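Local coordinates for protein shikimate dehydrogenase (NADP(+)) (Peptoclostridium difficile, PDB 5DZS) that probably catalyses the reversible NADPH-linked reduction of 3-dehydroshikimate to shikimate, a step of the chorismate pathway that leads to the aromatic amino acids, at residues B[22-27]-B[256-260]; B[119-125]-B[142-148]. The contacts are given in a common frame with arbitrary orientation. Residues are numbered along the deposited sequence.

Interaction 1: residues B[22-27]-B[256-260]; sequences RVFEIL and ILDVI
Ile260 lies over the groove between Val23 and Ile26, one helical turn apart on residues 22-27: its CD1 is 3.5 Å from Val23 CG2, and its CG1 is 3.4 Å from Ile26 CD1. One turn earlier, Ile256 sends its CD1 to Leu27 CD2 at 3.6 Å and, more loosely, to Ile26 CG2 at 4.4 Å. Ile26, Ile256 and Ile260 all take the mt rotamer, which extends each side chain across the gap; Val23 is t, and Leu27, mt, reaches in from the flank. Val259 adds a marginal touch, CG1 to Ile26 CD1 at 4.4 Å. Both segments lie on helices (Ile26 N to Arg22 O 2.9 Å, Ile260 N to Ile256 O 2.8 Å), their axes 11.1 Å apart at closest approach with 120° between N-to-C directions; CA pairs are Arg22-Ile260 at 7.2 Å and Ile26-Ile256 at 8.2 Å. At this spacing side chains bridge the helices, a modest apolar contact of 280 Å². Arg22 forms a salt bridge with Glu267, further along the second helix. The crossing joins helix 16-27, in the substrate-binding domain, to the C-terminal helix 255-268; helix 233-248 packs against both, meeting Phe24 through Gln244 and Ile260 through Val237, while Phe24 also touches strand 31-37.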
ATOM      1  N   ARG B  22      18.495   2.636  10.200  0.50 24.61           N
ATOM      2  CA  ARG B  22      18.138   1.587  11.150  0.50 25.36           C
ATOM      3  C   ARG B  22      17.087   0.628  10.608  0.50 24.46           C
ATOM      4  O   ARG B  22      17.166  -0.580  10.833  0.50 27.18           O
ATOM      5  CB  ARG B  22      17.686   2.211  12.470  0.50 28.51           C
ATOM      6  CG  ARG B  22      18.822   2.769  13.303  0.50 31.98           C
ATOM      7  CD  ARG B  22      19.714   1.631  13.787  0.50 35.94           C
ATOM      8  NE  ARG B  22      20.799   2.067  14.656  0.50 39.75           N
ATOM      9  CZ  ARG B  22      20.705   2.174  15.973  0.50 41.39           C
ATOM     10  NH1 ARG B  22      21.762   2.564  16.673  0.50 45.48           N
ATOM     11  NH2 ARG B  22      19.564   1.885  16.596  0.50 38.07           N
ATOM     12  N   VAL B  23      16.098   1.151   9.879  1.00 21.82           N
ATOM     13  CA  VAL B  23      15.061   0.291   9.322  1.00 23.27           C
ATOM     14  C   VAL B  23      15.646  -0.639   8.272  1.00 22.48           C
ATOM     15  O   VAL B  23      15.395  -1.859   8.288  1.00 24.64           O
ATOM     16  CB  VAL B  23      13.895   1.101   8.721  1.00 25.13           C
ATOM     17  CG1 VAL B  23      12.835   0.153   8.178  1.00 28.25           C
ATOM     18  CG2 VAL B  23      13.288   1.968   9.778  1.00 27.35           C
ATOM     19  N   PHE B  24      16.497  -0.100   7.388  1.00 23.04           N
ATOM     20  CA  PHE B  24      17.151  -0.936   6.388  1.00 23.80           C
ATOM     21  C   PHE B  24      17.998  -2.008   7.068  1.00 24.46           C
ATOM     22  O   PHE B  24      18.023  -3.175   6.644  1.00 27.03           O
ATOM     23  CB  PHE B  24      18.088  -0.157   5.432  1.00 23.32           C
ATOM     24  CG  PHE B  24      17.402   0.856   4.563  1.00 23.70           C
ATOM     25  CD1 PHE B  24      16.210   0.565   3.914  1.00 23.38           C
ATOM     26  CD2 PHE B  24      18.028   2.086   4.292  1.00 24.08           C
ATOM     27  CE1 PHE B  24      15.601   1.487   3.072  1.00 26.17           C
ATOM     28  CE2 PHE B  24      17.422   3.006   3.472  1.00 23.99           C
ATOM     29  CZ  PHE B  24      16.211   2.726   2.856  1.00 22.50           C
ATOM     30  N   GLU B  25      18.670  -1.641   8.150  1.00 24.22           N
ATOM     31  CA  GLU B  25      19.530  -2.614   8.834  1.00 28.10           C
ATOM     32  C   GLU B  25      18.730  -3.745   9.453  1.00 27.79           C
ATOM     33  O   GLU B  25      19.102  -4.927   9.340  1.00 30.29           O
ATOM     34  CB  GLU B  25      20.360  -1.950   9.935  1.00 31.52           C
ATOM     35  CG  GLU B  25      21.472  -1.070   9.420  1.00 33.80           C
ATOM     36  CD  GLU B  25      22.172  -0.263  10.503  1.00 38.03           C
ATOM     37  OE1 GLU B  25      21.701  -0.211  11.659  1.00 40.75           O
ATOM     38  OE2 GLU B  25      23.227   0.322  10.191  1.00 45.93           O
ATOM     39  N   ILE B  26      17.652  -3.406  10.144  0.50 28.32           N
ATOM     40  CA  ILE B  26      16.863  -4.422  10.797  0.50 28.98           C
ATOM     41  C   ILE B  26      16.216  -5.381   9.794  0.50 28.69           C
ATOM     42  O   ILE B  26      16.140  -6.599  10.054  0.50 31.71           O
ATOM     43  CB  ILE B  26      15.837  -3.785  11.747  0.50 30.73           C
ATOM     44  CG1 ILE B  26      16.583  -3.006  12.835  0.50 33.12           C
ATOM     45  CG2 ILE B  26      14.947  -4.845  12.361  0.50 33.17           C
ATOM     46  CD1 ILE B  26      15.686  -2.414  13.899  0.50 35.00           C
ATOM     47  N   LEU B  27      15.808  -4.846   8.644  1.00 26.91           N
ATOM     48  CA  LEU B  27      15.170  -5.637   7.575  1.00 27.11           C
ATOM     49  C   LEU B  27      16.182  -6.260   6.605  1.00 28.50           C
ATOM     50  O   LEU B  27      15.785  -6.952   5.667  1.00 30.36           O
ATOM     51  CB  LEU B  27      14.182  -4.782   6.784  1.00 28.73           C
ATOM     52  CG  LEU B  27      13.013  -4.225   7.578  1.00 30.09           C
ATOM     53  CD1 LEU B  27      12.222  -3.294   6.686  1.00 31.89           C
ATOM     54  CD2 LEU B  27      12.154  -5.362   8.110  1.00 33.53           C
ATOM     55  N   ILE B 256       8.579  -3.801  14.999  1.00 30.35           N
ATOM     56  CA  ILE B 256       9.757  -3.034  14.594  1.00 27.74           C
ATOM     57  C   ILE B 256       9.744  -1.563  15.044  1.00 26.98           C
ATOM     58  O   ILE B 256      10.763  -1.010  15.444  1.00 28.11           O
ATOM     59  CB  ILE B 256      10.015  -3.187  13.081  1.00 29.84           C
ATOM     60  CG1 ILE B 256      10.376  -4.651  12.784  1.00 35.97           C
ATOM     61  CG2 ILE B 256      11.116  -2.250  12.615  1.00 27.90           C
ATOM     62  CD1 ILE B 256      10.655  -4.979  11.343  1.00 38.79           C
ATOM     63  N   LEU B 257       8.586  -0.900  14.972  1.00 25.60           N
ATOM     64  CA  LEU B 257       8.480   0.480  15.404  1.00 25.86           C
ATOM     65  C   LEU B 257       8.967   0.691  16.842  1.00 26.68           C
ATOM     66  O   LEU B 257       9.753   1.602  17.103  1.00 26.03           O
ATOM     67  CB  LEU B 257       7.017   0.908  15.246  1.00 26.78           C
ATOM     68  CG  LEU B 257       6.520   2.201  15.882  1.00 30.03           C
ATOM     69  CD1 LEU B 257       7.395   3.385  15.564  1.00 29.95           C
ATOM     70  CD2 LEU B 257       5.089   2.450  15.420  1.00 30.28           C
ATOM     71  N   ASP B 258       8.478  -0.118  17.768  1.00 28.85           N
ATOM     72  CA  ASP B 258       8.884   0.016  19.156  1.00 30.51           C
ATOM     73  C   ASP B 258      10.357  -0.299  19.333  1.00 30.51           C
ATOM     74  O   ASP B 258      11.042   0.366  20.121  1.00 29.97           O
ATOM     75  CB  ASP B 258       8.037  -0.856  20.086  1.00 35.36           C
ATOM     76  CG  ASP B 258       6.651  -0.282  20.323  1.00 40.52           C
ATOM     77  OD1 ASP B 258       6.444   0.931  20.068  1.00 42.89           O
ATOM     78  OD2 ASP B 258       5.771  -1.044  20.781  1.00 47.70           O
ATOM     79  N   VAL B 259      10.848  -1.321  18.641  1.00 29.49           N
ATOM     80  CA  VAL B 259      12.263  -1.676  18.766  1.00 31.73           C
ATOM     81  C   VAL B 259      13.112  -0.492  18.300  1.00 29.46           C
ATOM     82  O   VAL B 259      14.031  -0.046  18.989  1.00 31.52           O
ATOM     83  CB  VAL B 259      12.606  -2.957  17.965  1.00 31.72           C
ATOM     84  CG1 VAL B 259      14.099  -3.209  17.961  1.00 34.75           C
ATOM     85  CG2 VAL B 259      11.877  -4.157  18.559  1.00 35.38           C
ATOM     86  N   ILE B 260      12.781   0.060  17.146  1.00 28.46           N
ATOM     87  CA  ILE B 260      13.553   1.164  16.632  1.00 28.50           C
ATOM     88  C   ILE B 260      13.439   2.434  17.455  1.00 29.80           C
ATOM     89  O   ILE B 260      14.438   3.127  17.691  1.00 32.63           O
ATOM     90  CB  ILE B 260      13.179   1.436  15.173  1.00 30.12           C
ATOM     91  CG1 ILE B 260      13.603   0.235  14.320  1.00 32.87           C
ATOM     92  CG2 ILE B 260      13.808   2.752  14.708  1.00 27.90           C
ATOM     93  CD1 ILE B 260      13.206   0.332  12.863  1.00 35.46           C
TER

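Interaction 2: residues B[119-125]-B[142-148]; sequences KVAVILG and IEKLYVS
Parallel strands 120-124 and 144-148 pair Val120 with Lys144 through to Leu124 with Ser148; their axes approach to 4.6 Å, with 17° between N-to-C directions. The ladder runs from Ala121 N to Lys144 O (3.0 Å) to Gly125 N to Ser148 O (2.9 Å), and at its start Lys119 O accepts from both Glu143 N (2.8 Å) and Lys144 N (3.2 Å). On one face, small Ala121 forms a hollow that Ile142 fills, CD1 lying 3.7 Å from Ala121 CB. Leu145 CD1 closes in at 4.2 Å from Ala121 CB and 4.0 Å from Ile123 CD1, which meets Val147 CG2 at 4.3 Å, beneath helix 128-139. On the other face the Tyr146 ring, chi1 m, leans along the valines: Val120 CG1 sits at its edge, 4.0 Å from CE1, and Val122 CG2 is 3.9 Å from Tyr146 CD1. This is the first beta-alpha-beta unit of a Rossmann-type nucleotide-binding domain, both strands interior, between 163-166 and 177-180. Directional main-chain bonds fix the register, while apolar side chains pack without polar pairing.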
ATOM      1  N   LYS B 119     -13.300  16.367  22.641  1.00 52.72           N
ATOM      2  CA  LYS B 119     -12.397  17.345  23.246  1.00 50.83           C
ATOM      3  C   LYS B 119     -12.277  18.639  22.444  1.00 46.69           C
ATOM      4  O   LYS B 119     -12.868  18.786  21.376  1.00 46.79           O
ATOM      5  CB  LYS B 119     -11.032  16.715  23.481  1.00 51.17           C
ATOM      6  CG  LYS B 119     -11.099  15.615  24.522  1.00 56.38           C
ATOM      7  CD  LYS B 119      -9.730  15.095  24.887  1.00 57.20           C
ATOM      8  CE  LYS B 119      -9.852  14.017  25.955  1.00 62.68           C
ATOM      9  NZ  LYS B 119      -8.543  13.366  26.236  1.00 65.81           N
ATOM     10  N   VAL B 120     -11.544  19.591  23.008  1.00 45.99           N
ATOM     11  CA  VAL B 120     -11.299  20.879  22.371  1.00 45.45           C
ATOM     12  C   VAL B 120      -9.810  20.918  22.079  1.00 42.32           C
ATOM     13  O   VAL B 120      -8.995  20.664  22.969  1.00 40.99           O
ATOM     14  CB  VAL B 120     -11.674  22.067  23.289  1.00 48.55           C
ATOM     15  CG1 VAL B 120     -11.369  23.398  22.604  1.00 47.22           C
ATOM     16  CG2 VAL B 120     -13.141  21.997  23.691  1.00 51.71           C
ATOM     17  N   ALA B 121      -9.452  21.211  20.831  1.00 40.95           N
ATOM     18  CA  ALA B 121      -8.045  21.260  20.441  1.00 37.89           C
ATOM     19  C   ALA B 121      -7.733  22.467  19.588  1.00 36.15           C
ATOM     20  O   ALA B 121      -8.597  23.009  18.880  1.00 36.50           O
ATOM     21  CB  ALA B 121      -7.650  19.990  19.700  1.00 36.76           C
ATOM     22  N   VAL B 122      -6.475  22.878  19.669  1.00 35.18           N
ATOM     23  CA  VAL B 122      -5.956  23.964  18.884  1.00 33.81           C
ATOM     24  C   VAL B 122      -4.730  23.450  18.150  1.00 31.63           C
ATOM     25  O   VAL B 122      -3.862  22.815  18.753  1.00 30.09           O
ATOM     26  CB  VAL B 122      -5.531  25.157  19.753  1.00 36.12           C
ATOM     27  CG1 VAL B 122      -4.780  26.200  18.923  1.00 36.13           C
ATOM     28  CG2 VAL B 122      -6.746  25.767  20.420  1.00 37.96           C
ATOM     29  N   ILE B 123      -4.690  23.699  16.846  1.00 32.07           N
ATOM     30  CA  ILE B 123      -3.518  23.385  16.033  1.00 30.76           C
ATOM     31  C   ILE B 123      -2.799  24.697  15.756  1.00 29.37           C
ATOM     32  O   ILE B 123      -3.419  25.674  15.311  1.00 30.43           O
ATOM     33  CB  ILE B 123      -3.885  22.772  14.671  1.00 30.21           C
ATOM     34  CG1 ILE B 123      -4.555  21.407  14.860  1.00 31.73           C
ATOM     35  CG2 ILE B 123      -2.625  22.639  13.805  1.00 30.54           C
ATOM     36  CD1 ILE B 123      -5.229  20.874  13.614  1.00 33.65           C
ATOM     37  N   LEU B 124      -1.497  24.724  16.017  1.00 28.68           N
ATOM     38  CA  LEU B 124      -0.680  25.886  15.730  1.00 30.93           C
ATOM     39  C   LEU B 124      -0.033  25.720  14.366  1.00 32.42           C
ATOM     40  O   LEU B 124       0.741  24.767  14.154  1.00 32.76           O
ATOM     41  CB  LEU B 124       0.423  26.045  16.768  1.00 31.51           C
ATOM     42  CG  LEU B 124      -0.001  26.115  18.228  1.00 32.45           C
ATOM     43  CD1 LEU B 124       1.236  26.148  19.105  1.00 34.63           C
ATOM     44  CD2 LEU B 124      -0.895  27.328  18.448  1.00 34.69           C
ATOM     45  N   GLY B 125      -0.351  26.634  13.448  1.00 33.53           N
ATOM     46  CA  GLY B 125       0.227  26.628  12.110  1.00 35.66           C
ATOM     47  C   GLY B 125      -0.704  26.121  11.032  1.00 35.67           C
ATOM     48  O   GLY B 125      -1.727  25.489  11.322  1.00 37.43           O
ATOM     49  N   ILE B 142     -13.516  15.194  17.386  1.00 47.10           N
ATOM     50  CA  ILE B 142     -13.145  16.364  18.160  1.00 46.24           C
ATOM     51  C   ILE B 142     -14.403  17.231  18.258  1.00 49.24           C
ATOM     52  O   ILE B 142     -15.152  17.363  17.283  1.00 50.53           O
ATOM     53  CB  ILE B 142     -11.981  17.141  17.475  1.00 43.09           C
ATOM     54  CG1 ILE B 142     -11.384  18.210  18.395  1.00 42.69           C
ATOM     55  CG2 ILE B 142     -12.430  17.752  16.152  1.00 44.14           C
ATOM     56  CD1 ILE B 142     -10.503  17.653  19.489  1.00 40.60           C
ATOM     57  N   GLU B 143     -14.655  17.793  19.432  1.00 51.33           N
ATOM     58  CA  GLU B 143     -15.840  18.626  19.633  1.00 56.31           C
ATOM     59  C   GLU B 143     -15.646  20.011  19.020  1.00 56.56           C
ATOM     60  O   GLU B 143     -16.500  20.498  18.277  1.00 58.47           O
ATOM     61  CB  GLU B 143     -16.151  18.750  21.131  1.00 59.24           C
ATOM     62  CG  GLU B 143     -17.367  19.610  21.455  1.00 66.10           C
ATOM     63  CD  GLU B 143     -18.662  19.045  20.896  1.00 71.90           C
ATOM     64  OE1 GLU B 143     -18.811  17.800  20.835  1.00 74.58           O
ATOM     65  OE2 GLU B 143     -19.542  19.851  20.531  1.00 78.58           O
ATOM     66  N   LYS B 144     -14.508  20.628  19.328  1.00 53.64           N
ATOM     67  CA  LYS B 144     -14.197  21.978  18.877  1.00 53.48           C
ATOM     68  C   LYS B 144     -12.759  21.994  18.371  1.00 47.69           C
ATOM     69  O   LYS B 144     -11.873  21.550  19.084  1.00 47.03           O
ATOM     70  CB  LYS B 144     -14.320  22.924  20.075  1.00 56.73           C
ATOM     71  CG  LYS B 144     -14.253  24.415  19.777  1.00 59.10           C
ATOM     72  CD  LYS B 144     -15.545  24.937  19.171  1.00 63.19           C
ATOM     73  CE  LYS B 144     -15.566  26.457  19.185  1.00 65.02           C
ATOM     74  NZ  LYS B 144     -16.791  27.023  18.566  1.00 68.93           N
ATOM     75  N   LEU B 145     -12.536  22.501  17.158  1.00 46.21           N
ATOM     76  CA  LEU B 145     -11.180  22.582  16.579  1.00 45.05           C
ATOM     77  C   LEU B 145     -10.838  23.977  16.051  1.00 43.70           C
ATOM     78  O   LEU B 145     -11.564  24.537  15.217  1.00 47.18           O
ATOM     79  CB  LEU B 145     -11.016  21.573  15.438  1.00 43.67           C
ATOM     80  CG  LEU B 145      -9.623  21.541  14.794  1.00 41.08           C
ATOM     81  CD1 LEU B 145      -8.557  21.129  15.805  1.00 39.07           C
ATOM     82  CD2 LEU B 145      -9.597  20.615  13.592  1.00 41.62           C
ATOM     83  N   TYR B 146      -9.734  24.532  16.548  1.00 41.00           N
ATOM     84  CA  TYR B 146      -9.228  25.818  16.090  1.00 39.85           C
ATOM     85  C   TYR B 146      -7.878  25.591  15.407  1.00 36.97           C
ATOM     86  O   TYR B 146      -7.133  24.688  15.780  1.00 34.27           O
ATOM     87  CB  TYR B 146      -8.975  26.774  17.254  1.00 40.15           C
ATOM     88  CG  TYR B 146     -10.141  27.075  18.184  1.00 42.58           C
ATOM     89  CD1 TYR B 146     -10.404  26.260  19.281  1.00 43.20           C
ATOM     90  CD2 TYR B 146     -10.918  28.214  18.014  1.00 45.79           C
ATOM     91  CE1 TYR B 146     -11.443  26.537  20.156  1.00 44.97           C
ATOM     92  CE2 TYR B 146     -11.958  28.507  18.890  1.00 46.70           C
ATOM     93  CZ  TYR B 146     -12.214  27.664  19.953  1.00 47.15           C
ATOM     94  OH  TYR B 146     -13.246  27.956  20.822  1.00 51.38           O
ATOM     95  N   VAL B 147      -7.577  26.415  14.413  1.00 38.01           N
ATOM     96  CA  VAL B 147      -6.272  26.405  13.756  1.00 35.81           C
ATOM     97  C   VAL B 147      -5.782  27.843  13.847  1.00 36.18           C
ATOM     98  O   VAL B 147      -6.467  28.756  13.382  1.00 37.70           O
ATOM     99  CB  VAL B 147      -6.343  25.953  12.290  1.00 38.46           C
ATOM    100  CG1 VAL B 147      -4.968  26.030  11.646  1.00 37.94           C
ATOM    101  CG2 VAL B 147      -6.891  24.538  12.204  1.00 37.59           C
ATOM    102  N   SER B 148      -4.629  28.045  14.479  1.00 35.51           N
ATOM    103  CA  SER B 148      -4.074  29.393  14.679  1.00 36.96           C
ATOM    104  C   SER B 148      -3.012  29.755  13.651  1.00 39.72           C
ATOM    105  O   SER B 148      -2.112  28.967  13.376  1.00 37.87           O
ATOM    106  CB  SER B 148      -3.480  29.511  16.082  1.00 37.93           C
ATOM    107  OG  SER B 148      -3.152  30.858  16.377  1.00 41.20           O
TER

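Overall arrangement
Interactions 1 and 2 lie on opposite sides of the chain's centre, their centres 33 Å apart and nearest atoms about 20 Å apart, without touching. Interaction 2 is nested within the chain loop that interaction 1 closes: after the strands of the nucleotide-binding sheet, the chain comes back in its last helix to pack on helix 16-27. Neither contact contains a predicted binding residue. Side chain to side chain, Ile260 is about 10 Å from Val15 and Val23 about 10 Å from Gln239, both predicted to bind shikimate. Interaction 2 is nearer the cofactor side: Ile123 is about 7 Å from Leu209, predicted to bind NADP(+), and Gly125 about 3 Å from a sulfate, probably from the crystallisation liquor, though such ions often mark pockets.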